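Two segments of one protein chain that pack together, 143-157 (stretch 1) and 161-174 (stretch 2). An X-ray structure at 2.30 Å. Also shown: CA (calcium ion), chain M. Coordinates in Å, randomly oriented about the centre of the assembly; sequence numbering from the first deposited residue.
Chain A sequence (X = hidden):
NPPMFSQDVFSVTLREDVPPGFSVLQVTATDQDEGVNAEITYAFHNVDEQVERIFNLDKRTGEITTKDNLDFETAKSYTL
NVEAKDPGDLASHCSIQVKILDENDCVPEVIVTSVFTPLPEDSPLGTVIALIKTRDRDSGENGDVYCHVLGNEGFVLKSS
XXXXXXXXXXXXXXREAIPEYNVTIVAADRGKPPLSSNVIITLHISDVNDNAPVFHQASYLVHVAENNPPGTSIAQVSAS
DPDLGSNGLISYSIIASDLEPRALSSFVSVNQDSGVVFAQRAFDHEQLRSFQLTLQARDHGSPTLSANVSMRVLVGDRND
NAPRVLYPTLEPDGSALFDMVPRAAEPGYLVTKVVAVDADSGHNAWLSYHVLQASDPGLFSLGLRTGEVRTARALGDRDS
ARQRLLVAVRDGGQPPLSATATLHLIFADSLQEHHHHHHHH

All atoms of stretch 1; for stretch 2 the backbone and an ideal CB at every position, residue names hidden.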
ATOM      1  N   GLY A 143     -26.077  10.112 -38.845  1.00 80.30           N
ATOM      2  CA  GLY A 143     -25.285   8.926 -38.613  1.00 77.71           C
ATOM      3  C   GLY A 143     -23.804   9.159 -38.413  1.00 77.85           C
ATOM      4  O   GLY A 143     -23.055   8.191 -38.247  1.00 74.83           O
ATOM      5  N   ASP A 144     -23.353  10.411 -38.427  1.00 81.14           N
ATOM      6  CA  ASP A 144     -21.942  10.736 -38.244  1.00 83.23           C
ATOM      7  C   ASP A 144     -21.663  10.845 -36.747  1.00 82.61           C
ATOM      8  O   ASP A 144     -22.129  11.781 -36.090  1.00 83.64           O
ATOM      9  CB  ASP A 144     -21.595  12.034 -38.967  1.00 87.91           C
ATOM     10  CG  ASP A 144     -20.150  12.080 -39.418  1.00 91.87           C
ATOM     11  OD1 ASP A 144     -19.657  11.061 -39.947  1.00 91.39           O
ATOM     12  OD2 ASP A 144     -19.507  13.137 -39.247  1.00 97.78           O
ATOM     13  N   VAL A 145     -20.901   9.890 -36.212  1.00 80.07           N
ATOM     14  CA  VAL A 145     -20.650   9.783 -34.779  1.00 78.08           C
ATOM     15  C   VAL A 145     -19.190  10.102 -34.493  1.00 81.09           C
ATOM     16  O   VAL A 145     -18.296   9.786 -35.287  1.00 81.83           O
ATOM     17  CB  VAL A 145     -21.010   8.379 -34.250  1.00 72.40           C
ATOM     18  CG1 VAL A 145     -20.861   8.310 -32.729  1.00 70.39           C
ATOM     19  CG2 VAL A 145     -22.410   7.999 -34.668  1.00 69.61           C
ATOM     20  N   TYR A 146     -18.950  10.731 -33.344  1.00 83.60           N
ATOM     21  CA  TYR A 146     -17.601  10.977 -32.856  1.00 85.96           C
ATOM     22  C   TYR A 146     -17.550  10.723 -31.357  1.00 84.73           C
ATOM     23  O   TYR A 146     -18.523  10.965 -30.636  1.00 84.43           O
ATOM     24  CB  TYR A 146     -17.134  12.399 -33.174  1.00 92.39           C
ATOM     25  CG  TYR A 146     -16.886  12.620 -34.647  1.00 98.00           C
ATOM     26  CD1 TYR A 146     -15.622  12.436 -35.194  1.00 99.80           C
ATOM     27  CD2 TYR A 146     -17.919  12.997 -35.495  1.00101.57           C
ATOM     28  CE1 TYR A 146     -15.393  12.634 -36.545  1.00103.45           C
ATOM     29  CE2 TYR A 146     -17.700  13.198 -36.843  1.00104.31           C
ATOM     30  CZ  TYR A 146     -16.438  13.016 -37.364  1.00105.33           C
ATOM     31  OH  TYR A 146     -16.216  13.210 -38.706  1.00107.59           O
ATOM     32  N   CYS A 147     -16.404  10.228 -30.898  1.00 82.53           N
ATOM     33  CA  CYS A 147     -16.221   9.812 -29.518  1.00 81.22           C
ATOM     34  C   CYS A 147     -15.205  10.693 -28.809  1.00 83.51           C
ATOM     35  O   CYS A 147     -14.341  11.319 -29.429  1.00 85.77           O
ATOM     36  CB  CYS A 147     -15.756   8.359 -29.439  1.00 80.00           C
ATOM     37  SG  CYS A 147     -16.934   7.165 -30.038  1.00 81.67           S
ATOM     38  N   HIS A 148     -15.322  10.719 -27.485  1.00 83.52           N
ATOM     39  CA  HIS A 148     -14.329  11.330 -26.617  1.00 84.12           C
ATOM     40  C   HIS A 148     -14.450  10.682 -25.247  1.00 79.14           C
ATOM     41  O   HIS A 148     -15.460  10.051 -24.926  1.00 77.80           O
ATOM     42  CB  HIS A 148     -14.500  12.853 -26.527  1.00 90.09           C
ATOM     43  CG  HIS A 148     -15.744  13.285 -25.817  1.00 93.95           C
ATOM     44  ND1 HIS A 148     -16.946  12.623 -25.949  1.00 93.95           N
ATOM     45  CD2 HIS A 148     -15.973  14.311 -24.964  1.00 98.04           C
ATOM     46  CE1 HIS A 148     -17.862  13.227 -25.214  1.00 97.14           C
ATOM     47  NE2 HIS A 148     -17.297  14.253 -24.605  1.00100.86           N
ATOM     48  N   VAL A 149     -13.398  10.835 -24.451  1.00 75.86           N
ATOM     49  CA  VAL A 149     -13.322  10.255 -23.115  1.00 70.15           C
ATOM     50  C   VAL A 149     -13.620  11.343 -22.096  1.00 70.80           C
ATOM     51  O   VAL A 149     -13.159  12.482 -22.236  1.00 71.50           O
ATOM     52  CB  VAL A 149     -11.937   9.629 -22.871  1.00 69.76           C
ATOM     53  CG1 VAL A 149     -11.789   9.161 -21.421  1.00 69.70           C
ATOM     54  CG2 VAL A 149     -11.710   8.475 -23.826  1.00 67.88           C
ATOM     55  N   LEU A 150     -14.405  11.006 -21.077  1.00 73.11           N
ATOM     56  CA  LEU A 150     -14.634  11.934 -19.983  1.00 81.36           C
ATOM     57  C   LEU A 150     -13.494  11.860 -18.974  1.00 86.56           C
ATOM     58  O   LEU A 150     -12.911  10.798 -18.739  1.00 79.76           O
ATOM     59  CB  LEU A 150     -15.964  11.636 -19.289  1.00 82.59           C
ATOM     60  CG  LEU A 150     -17.225  11.905 -20.114  1.00 84.13           C
ATOM     61  CD1 LEU A 150     -18.470  11.561 -19.314  1.00 86.13           C
ATOM     62  CD2 LEU A 150     -17.270  13.354 -20.581  1.00 85.77           C
ATOM     63  N   GLY A 151     -13.174  13.008 -18.386  1.00100.10           N
ATOM     64  CA  GLY A 151     -12.147  13.075 -17.368  1.00102.31           C
ATOM     65  C   GLY A 151     -10.742  13.094 -17.940  1.00104.07           C
ATOM     66  O   GLY A 151     -10.510  12.967 -19.145  1.00105.84           O
ATOM     67  N   ASN A 152      -9.780  13.259 -17.033  1.00105.58           N
ATOM     68  CA  ASN A 152      -8.362  13.323 -17.377  1.00106.37           C
ATOM     69  C   ASN A 152      -7.572  12.424 -16.426  1.00103.79           C
ATOM     70  O   ASN A 152      -6.743  12.878 -15.637  1.00104.89           O
ATOM     71  CB  ASN A 152      -7.852  14.764 -17.327  1.00111.85           C
ATOM     72  CG  ASN A 152      -6.448  14.904 -17.877  1.00112.99           C
ATOM     73  OD1 ASN A 152      -6.031  14.136 -18.746  1.00112.21           O
ATOM     74  ND2 ASN A 152      -5.709  15.884 -17.373  1.00116.14           N
ATOM     75  N   GLU A 153      -7.842  11.124 -16.500  1.00 96.68           N
ATOM     76  CA  GLU A 153      -7.169  10.140 -15.666  1.00 92.97           C
ATOM     77  C   GLU A 153      -6.040   9.430 -16.400  1.00 89.76           C
ATOM     78  O   GLU A 153      -5.518   8.431 -15.895  1.00 91.09           O
ATOM     79  CB  GLU A 153      -8.180   9.124 -15.131  1.00 93.02           C
ATOM     80  CG  GLU A 153      -9.220   9.738 -14.207  1.00 98.64           C
ATOM     81  CD  GLU A 153      -9.998   8.700 -13.420  1.00102.05           C
ATOM     82  OE1 GLU A 153     -10.402   7.679 -14.014  1.00102.14           O
ATOM     83  OE2 GLU A 153     -10.197   8.904 -12.203  1.00104.93           O
ATOM     84  N   GLY A 154      -5.650   9.920 -17.570  1.00 86.77           N
ATOM     85  CA  GLY A 154      -4.554   9.354 -18.317  1.00 81.64           C
ATOM     86  C   GLY A 154      -4.928   8.389 -19.420  1.00 76.31           C
ATOM     87  O   GLY A 154      -4.177   7.435 -19.663  1.00 75.56           O
ATOM     88  N   PHE A 155      -6.054   8.602 -20.096  1.00 71.73           N
ATOM     89  CA  PHE A 155      -6.480   7.730 -21.182  1.00 69.11           C
ATOM     90  C   PHE A 155      -6.948   8.588 -22.347  1.00 69.99           C
ATOM     91  O   PHE A 155      -7.721   9.531 -22.157  1.00 71.24           O
ATOM     92  CB  PHE A 155      -7.591   6.781 -20.720  1.00 68.69           C
ATOM     93  CG  PHE A 155      -7.257   6.034 -19.463  1.00 69.76           C
ATOM     94  CD1 PHE A 155      -6.254   5.082 -19.458  1.00 68.84           C
ATOM     95  CD2 PHE A 155      -7.941   6.286 -18.284  1.00 72.28           C
ATOM     96  CE1 PHE A 155      -5.936   4.392 -18.299  1.00 70.25           C
ATOM     97  CE2 PHE A 155      -7.628   5.596 -17.120  1.00 72.87           C
ATOM     98  CZ  PHE A 155      -6.625   4.649 -17.129  1.00 71.74           C
ATOM     99  N   VAL A 156      -6.472   8.261 -23.547  1.00 68.18           N
ATOM    100  CA  VAL A 156      -6.693   9.071 -24.737  1.00 67.97           C
ATOM    101  C   VAL A 156      -7.234   8.179 -25.848  1.00 65.28           C
ATOM    102  O   VAL A 156      -6.846   7.011 -25.962  1.00 62.00           O
ATOM    103  CB  VAL A 156      -5.393   9.778 -25.180  1.00 68.64           C
ATOM    104  CG1 VAL A 156      -5.597  10.539 -26.484  1.00 71.82           C
ATOM    105  CG2 VAL A 156      -4.915  10.719 -24.091  1.00 69.68           C
ATOM    106  N   LEU A 157      -8.143   8.729 -26.654  1.00 65.73           N
ATOM    107  CA  LEU A 157      -8.694   8.039 -27.815  1.00 65.43           C
ATOM    108  C   LEU A 157      -7.885   8.393 -29.056  1.00 65.38           C
ATOM    109  O   LEU A 157      -7.752   9.571 -29.398  1.00 63.04           O
ATOM    110  CB  LEU A 157     -10.157   8.416 -28.032  1.00 67.51           C
ATOM    111  CG  LEU A 157     -11.228   7.650 -27.264  1.00 67.11           C
ATOM    112  CD1 LEU A 157     -12.595   7.963 -27.854  1.00 59.78           C
ATOM    113  CD2 LEU A 157     -10.952   6.152 -27.278  1.00 64.87           C
ATOM    114  N   UNK A 161      -9.019   4.856 -38.113  1.00 93.99           N
ATOM    115  CA  UNK A 161      -9.810   5.151 -39.299  1.00 93.42           C
ATOM    116  C   UNK A 161     -11.209   5.551 -38.843  1.00 91.07           C
ATOM    117  O   UNK A 161     -11.527   5.511 -37.650  1.00 89.50           O
ATOM    118  CB  UNK A 161      -9.857   3.955 -40.252  1.00 93.42           C
ATOM    119  N   UNK A 162     -12.050   5.941 -39.801  1.00 89.75           N
ATOM    120  CA  UNK A 162     -13.366   6.472 -39.467  1.00 88.18           C
ATOM    121  C   UNK A 162     -14.209   5.417 -38.760  1.00 84.33           C
ATOM    122  O   UNK A 162     -14.365   4.296 -39.253  1.00 83.57           O
ATOM    123  CB  UNK A 162     -14.080   6.965 -40.727  1.00 88.18           C
ATOM    124  N   UNK A 163     -14.744   5.790 -37.595  1.00 82.76           N
ATOM    125  CA  UNK A 163     -15.569   4.973 -36.705  1.00 79.18           C
ATOM    126  C   UNK A 163     -14.760   3.948 -35.918  1.00 73.53           C
ATOM    127  O   UNK A 163     -15.354   3.091 -35.248  1.00 71.71           O
ATOM    128  CB  UNK A 163     -16.649   4.254 -37.516  1.00 79.18           C
ATOM    129  N   UNK A 164     -13.431   4.006 -35.962  1.00 71.57           N
ATOM    130  CA  UNK A 164     -12.583   3.073 -35.225  1.00 69.16           C
ATOM    131  C   UNK A 164     -11.612   3.845 -34.341  1.00 66.62           C
ATOM    132  O   UNK A 164     -10.919   4.755 -34.814  1.00 67.70           O
ATOM    133  CB  UNK A 164     -11.822   2.155 -36.184  1.00 69.16           C
ATOM    134  N   UNK A 165     -11.562   3.480 -33.064  1.00 63.67           N
ATOM    135  CA  UNK A 165     -10.704   4.148 -32.100  1.00 62.06           C
ATOM    136  C   UNK A 165      -9.897   3.126 -31.315  1.00 59.90           C
ATOM    137  O   UNK A 165     -10.317   1.980 -31.131  1.00 56.50           O
ATOM    138  CB  UNK A 165     -11.532   5.018 -31.153  1.00 62.06           C
ATOM    139  N   UNK A 166      -8.728   3.558 -30.851  1.00 61.72           N
ATOM    140  CA  UNK A 166      -7.940   2.818 -29.876  1.00 62.29           C
ATOM    141  C   UNK A 166      -7.860   3.661 -28.613  1.00 62.02           C
ATOM    142  O   UNK A 166      -7.451   4.826 -28.668  1.00 64.70           O
ATOM    143  CB  UNK A 166      -6.547   2.485 -30.413  1.00 62.29           C
ATOM    144  N   UNK A 167      -8.281   3.083 -27.490  1.00 58.30           N
ATOM    145  CA  UNK A 167      -8.106   3.716 -26.190  1.00 57.67           C
ATOM    146  C   UNK A 167      -6.710   3.391 -25.678  1.00 56.78           C
ATOM    147  O   UNK A 167      -6.378   2.217 -25.473  1.00 57.50           O
ATOM    148  CB  UNK A 167      -9.176   3.255 -25.199  1.00 57.67           C
ATOM    149  N   UNK A 168      -5.886   4.420 -25.482  1.00 56.10           N
ATOM    150  CA  UNK A 168      -4.488   4.226 -25.130  1.00 57.57           C
ATOM    151  C   UNK A 168      -4.153   5.007 -23.864  1.00 58.53           C
ATOM    152  O   UNK A 168      -4.792   6.008 -23.532  1.00 58.64           O
ATOM    153  CB  UNK A 168      -3.577   4.654 -26.282  1.00 57.57           C
ATOM    154  N   UNK A 169      -3.131   4.524 -23.156  1.00 58.88           N
ATOM    155  CA  UNK A 169      -2.562   5.263 -22.037  1.00 58.31           C
ATOM    156  C   UNK A 169      -1.650   6.367 -22.553  1.00 60.91           C
ATOM    157  O   UNK A 169      -0.946   6.196 -23.551  1.00 63.90           O
ATOM    158  CB  UNK A 169      -1.795   4.326 -21.102  1.00 58.31           C
ATOM    159  N   UNK A 170      -1.673   7.510 -21.868  1.00 61.90           N
ATOM    160  CA  UNK A 170      -0.687   8.561 -22.093  1.00 66.50           C
ATOM    161  C   UNK A 170      -0.068   9.008 -20.774  1.00 66.34           C
ATOM    162  O   UNK A 170       0.423  10.137 -20.670  1.00 67.54           O
ATOM    163  CB  UNK A 170      -1.326   9.752 -22.810  1.00 66.50           C
ATOM    164  N   UNK A 171      -0.085   8.136 -19.769  1.00 64.85           N
ATOM    165  CA  UNK A 171       0.383   8.451 -18.430  1.00 65.68           C
ATOM    166  C   UNK A 171       0.845   7.155 -17.780  1.00 61.48           C
ATOM    167  O   UNK A 171       0.222   6.107 -17.971  1.00 59.83           O
ATOM    168  CB  UNK A 171      -0.707   9.132 -17.601  1.00 65.68           C
ATOM    169  N   UNK A 172       1.951   7.223 -17.042  1.00 60.14           N
ATOM    170  CA  UNK A 172       2.423   6.057 -16.307  1.00 57.59           C
ATOM    171  C   UNK A 172       1.432   5.693 -15.210  1.00 57.46           C
ATOM    172  O   UNK A 172       0.914   6.562 -14.504  1.00 59.11           O
ATOM    173  CB  UNK A 172       3.809   6.316 -15.712  1.00 57.59           C
ATOM    174  N   UNK A 173       1.172   4.398 -15.070  1.00 56.17           N
ATOM    175  CA  UNK A 173       0.213   3.911 -14.095  1.00 56.60           C
ATOM    176  C   UNK A 173       0.916   3.556 -12.788  1.00 59.86           C
ATOM    177  O   UNK A 173       2.145   3.473 -12.711  1.00 60.75           O
ATOM    178  CB  UNK A 173      -0.541   2.699 -14.645  1.00 56.60           C
ATOM    179  N   UNK A 174       0.114   3.355 -11.741  1.00 60.42           N
ATOM    180  CA  UNK A 174       0.656   3.001 -10.430  1.00 55.77           C
ATOM    181  C   UNK A 174      -0.471   2.354  -9.629  1.00 56.09           C
ATOM    182  O   UNK A 174      -1.368   3.053  -9.149  1.00 56.76           O
ATOM    183  CB  UNK A 174       1.225   4.223  -9.706  1.00 55.77           C
TER
HETATM  184 CA    CA M 710       3.553   0.987  -8.463  1.00 54.11          CA

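Position 161 opens a type II turn that closes at 164; its CB meets nothing of stretch 1, so many polar residues would serve. It is Ser-161, whose O accepts a 3.0 Å hydrogen bond from the backbone N of 164.

At 162 the CB points sideways into open space, but the carboxylate of Asp-144 lies within reach of a long side chain, which favours a basic residue. Lys-162 extends until its NZ stands 2.5 Å from Asp-144 OD1 in a salt bridge. Position 163, with phi 76°, suits glycine or asparagine. Asn-163 OD1 accepts a hydrogen bond from a water whose O lies 3.0 Å from that OD1, and the same water links Gly-143 O and Val-145 N. Position 164 has no neighbour in stretch 1 and is undemanding; it is Tyr-164.

At 165 the CB points toward stretch 1, 4.1 Å from Leu-157 CD2, with Cys-147 and a backbone NH farther along: room for a long, flat side chain, preferably with a polar tip. Tyr-165 lays one ring face against Cys-147 CB, and its OH accepts a weak hydrogen bond from Cys-147 N at 3.3 Å.

Position 166 points away, so a polar residue suits; it is Lys-166.

At 167 the CB shares a face with Phe-155 and Leu-157, an apolar setting. Leu-167 fills it: its CD1 lies 3.8 Å from Leu-157 CD2 and 3.9 Å from Val-149 CG2.

Position 168 pairs with Val-156 on the opposite face, where a beta-branched residue suits an extended strand. Val-168 brings CG2 to 4.3 Å from Val-156 CB. Val-156 N donates to Val-168 O at 2.8 Å, and Val-168 N to Val-156 O at 2.8 Å.

At 169, a small or branched residue would fit beside the Phe-155 ring. Thr-169 sets CG2 at the ring edge, 4.2 Å from Phe-155 CE1.

The sideways CB at 170 lies 3.9 Å from Val-156 CG2, and a short polar residue is plausible. Asp-170 ends near stretch 1, its CG 3.4 Å from Val-156 CG2; its backbone N donates weakly to Gly-154 O, 3.3 Å away.

At 171 the CB faces Gly-154, 3.9 Å from its CA, and Asn-152 O awaits a donor farther out. Arg-171 reaches it with NH1 and NH2, each 3.3 Å from Asn-152 O, its guanidinium face over Gly-154 N.

Position 172 is out of reach of stretch 1, so many residues would do; it is Thr-172. At 173 a long apolar residue could reach Phe-155; Leu-173 CD2 comes 4.3 Å from Phe-155 CE1. Position 174, near the calcium, calls for an oxygen ligand: Asp-174 OD1 binds the ion CA at 2.3 Å.

Stretch 2, residues 161-174: SKNYYKLVTDRTLD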
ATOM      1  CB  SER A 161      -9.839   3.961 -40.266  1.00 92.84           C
ATOM      2  OG  SER A 161     -10.391   2.810 -39.653  1.00 90.18           O
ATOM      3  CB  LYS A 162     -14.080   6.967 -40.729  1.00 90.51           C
ATOM      4  CG  LYS A 162     -15.279   7.869 -40.443  1.00 91.62           C
ATOM      5  CD  LYS A 162     -15.810   8.518 -41.711  1.00 96.96           C
ATOM      6  CE  LYS A 162     -16.614   9.777 -41.406  1.00 99.64           C
ATOM      7  NZ  LYS A 162     -17.750   9.525 -40.476  1.00 98.13           N
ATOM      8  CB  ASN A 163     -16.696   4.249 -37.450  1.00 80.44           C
ATOM      9  CG  ASN A 163     -17.484   5.173 -38.348  1.00 84.34           C
ATOM     10  OD1 ASN A 163     -17.693   6.343 -38.023  1.00 87.12           O
ATOM     11  ND2 ASN A 163     -17.921   4.658 -39.493  1.00 85.53           N
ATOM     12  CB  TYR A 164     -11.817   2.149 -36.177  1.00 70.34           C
ATOM     13  CG  TYR A 164     -12.703   1.141 -36.871  1.00 71.32           C
ATOM     14  CD1 TYR A 164     -12.935  -0.110 -36.310  1.00 70.69           C
ATOM     15  CD2 TYR A 164     -13.316   1.441 -38.080  1.00 72.13           C
ATOM     16  CE1 TYR A 164     -13.750  -1.033 -36.940  1.00 71.29           C
ATOM     17  CE2 TYR A 164     -14.129   0.528 -38.713  1.00 72.69           C
ATOM     18  CZ  TYR A 164     -14.342  -0.708 -38.141  1.00 72.97           C
ATOM     19  OH  TYR A 164     -15.155  -1.616 -38.773  1.00 75.72           O
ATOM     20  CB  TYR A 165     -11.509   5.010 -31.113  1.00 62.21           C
ATOM     21  CG  TYR A 165     -12.300   6.141 -31.738  1.00 64.82           C
ATOM     22  CD1 TYR A 165     -11.763   7.419 -31.838  1.00 65.40           C
ATOM     23  CD2 TYR A 165     -13.589   5.936 -32.206  1.00 65.58           C
ATOM     24  CE1 TYR A 165     -12.484   8.454 -32.394  1.00 66.34           C
ATOM     25  CE2 TYR A 165     -14.317   6.967 -32.768  1.00 68.52           C
ATOM     26  CZ  TYR A 165     -13.762   8.226 -32.858  1.00 70.14           C
ATOM     27  OH  TYR A 165     -14.491   9.257 -33.420  1.00 74.42           O
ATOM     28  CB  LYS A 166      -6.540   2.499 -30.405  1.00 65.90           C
ATOM     29  CG  LYS A 166      -6.522   1.470 -31.514  1.00 70.90           C
ATOM     30  CD  LYS A 166      -5.105   1.104 -31.911  1.00 77.36           C
ATOM     31  CE  LYS A 166      -5.090   0.269 -33.185  1.00 84.39           C
ATOM     32  NZ  LYS A 166      -3.717  -0.186 -33.536  1.00 91.06           N
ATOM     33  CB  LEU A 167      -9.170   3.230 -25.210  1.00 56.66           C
ATOM     34  CG  LEU A 167      -9.145   3.875 -23.823  1.00 57.21           C
ATOM     35  CD1 LEU A 167      -9.435   5.368 -23.927  1.00 58.44           C
ATOM     36  CD2 LEU A 167     -10.138   3.194 -22.894  1.00 56.16           C
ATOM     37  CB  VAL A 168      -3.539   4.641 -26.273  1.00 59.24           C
ATOM     38  CG1 VAL A 168      -3.950   3.963 -27.576  1.00 58.49           C
ATOM     39  CG2 VAL A 168      -3.512   6.156 -26.424  1.00 56.16           C
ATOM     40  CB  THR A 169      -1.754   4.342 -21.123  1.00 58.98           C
ATOM     41  OG1 THR A 169      -0.681   3.757 -21.868  1.00 59.90           O
ATOM     42  CG2 THR A 169      -2.620   3.241 -20.544  1.00 58.21           C
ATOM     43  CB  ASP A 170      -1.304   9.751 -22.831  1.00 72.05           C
ATOM     44  CG  ASP A 170      -2.273  10.527 -21.971  1.00 77.07           C
ATOM     45  OD1 ASP A 170      -2.347  11.766 -22.120  1.00 80.25           O
ATOM     46  OD2 ASP A 170      -2.958   9.894 -21.140  1.00 77.83           O
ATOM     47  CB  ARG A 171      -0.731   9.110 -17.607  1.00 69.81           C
ATOM     48  CG  ARG A 171      -0.333   9.567 -16.220  1.00 74.16           C
ATOM     49  CD  ARG A 171      -1.526  10.182 -15.496  1.00 78.76           C
ATOM     50  NE  ARG A 171      -2.083  11.319 -16.225  1.00 82.98           N
ATOM     51  CZ  ARG A 171      -3.176  11.983 -15.860  1.00 84.95           C
ATOM     52  NH1 ARG A 171      -3.841  11.623 -14.771  1.00 86.05           N
ATOM     53  NH2 ARG A 171      -3.604  13.006 -16.585  1.00 86.47           N
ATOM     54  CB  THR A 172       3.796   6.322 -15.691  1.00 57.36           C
ATOM     55  OG1 THR A 172       3.799   7.621 -15.091  1.00 58.67           O
ATOM     56  CG2 THR A 172       4.887   6.249 -16.747  1.00 58.44           C
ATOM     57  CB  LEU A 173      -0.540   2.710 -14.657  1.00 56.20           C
ATOM     58  CG  LEU A 173      -1.300   3.027 -15.957  1.00 56.90           C
ATOM     59  CD1 LEU A 173      -1.628   1.762 -16.729  1.00 49.94           C
ATOM     60  CD2 LEU A 173      -2.565   3.816 -15.657  1.00 52.61           C
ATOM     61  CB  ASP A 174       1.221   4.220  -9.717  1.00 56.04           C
ATOM     62  CG  ASP A 174       1.795   3.884  -8.348  1.00 57.23           C
ATOM     63  OD1 ASP A 174       1.996   2.687  -8.055  1.00 55.05           O
ATOM     64  OD2 ASP A 174       2.050   4.820  -7.563  1.00 59.21           O
TER
HETATM   65  O   HOH W   1     -20.333   7.718 -38.025  1.00 63.82           O
HETATM   66  O   HOH W   2       4.090   2.665 -10.082  1.00 51.19           O
HETATM   67  O   HOH W   3       4.958   2.175  -6.755  1.00 47.48           O
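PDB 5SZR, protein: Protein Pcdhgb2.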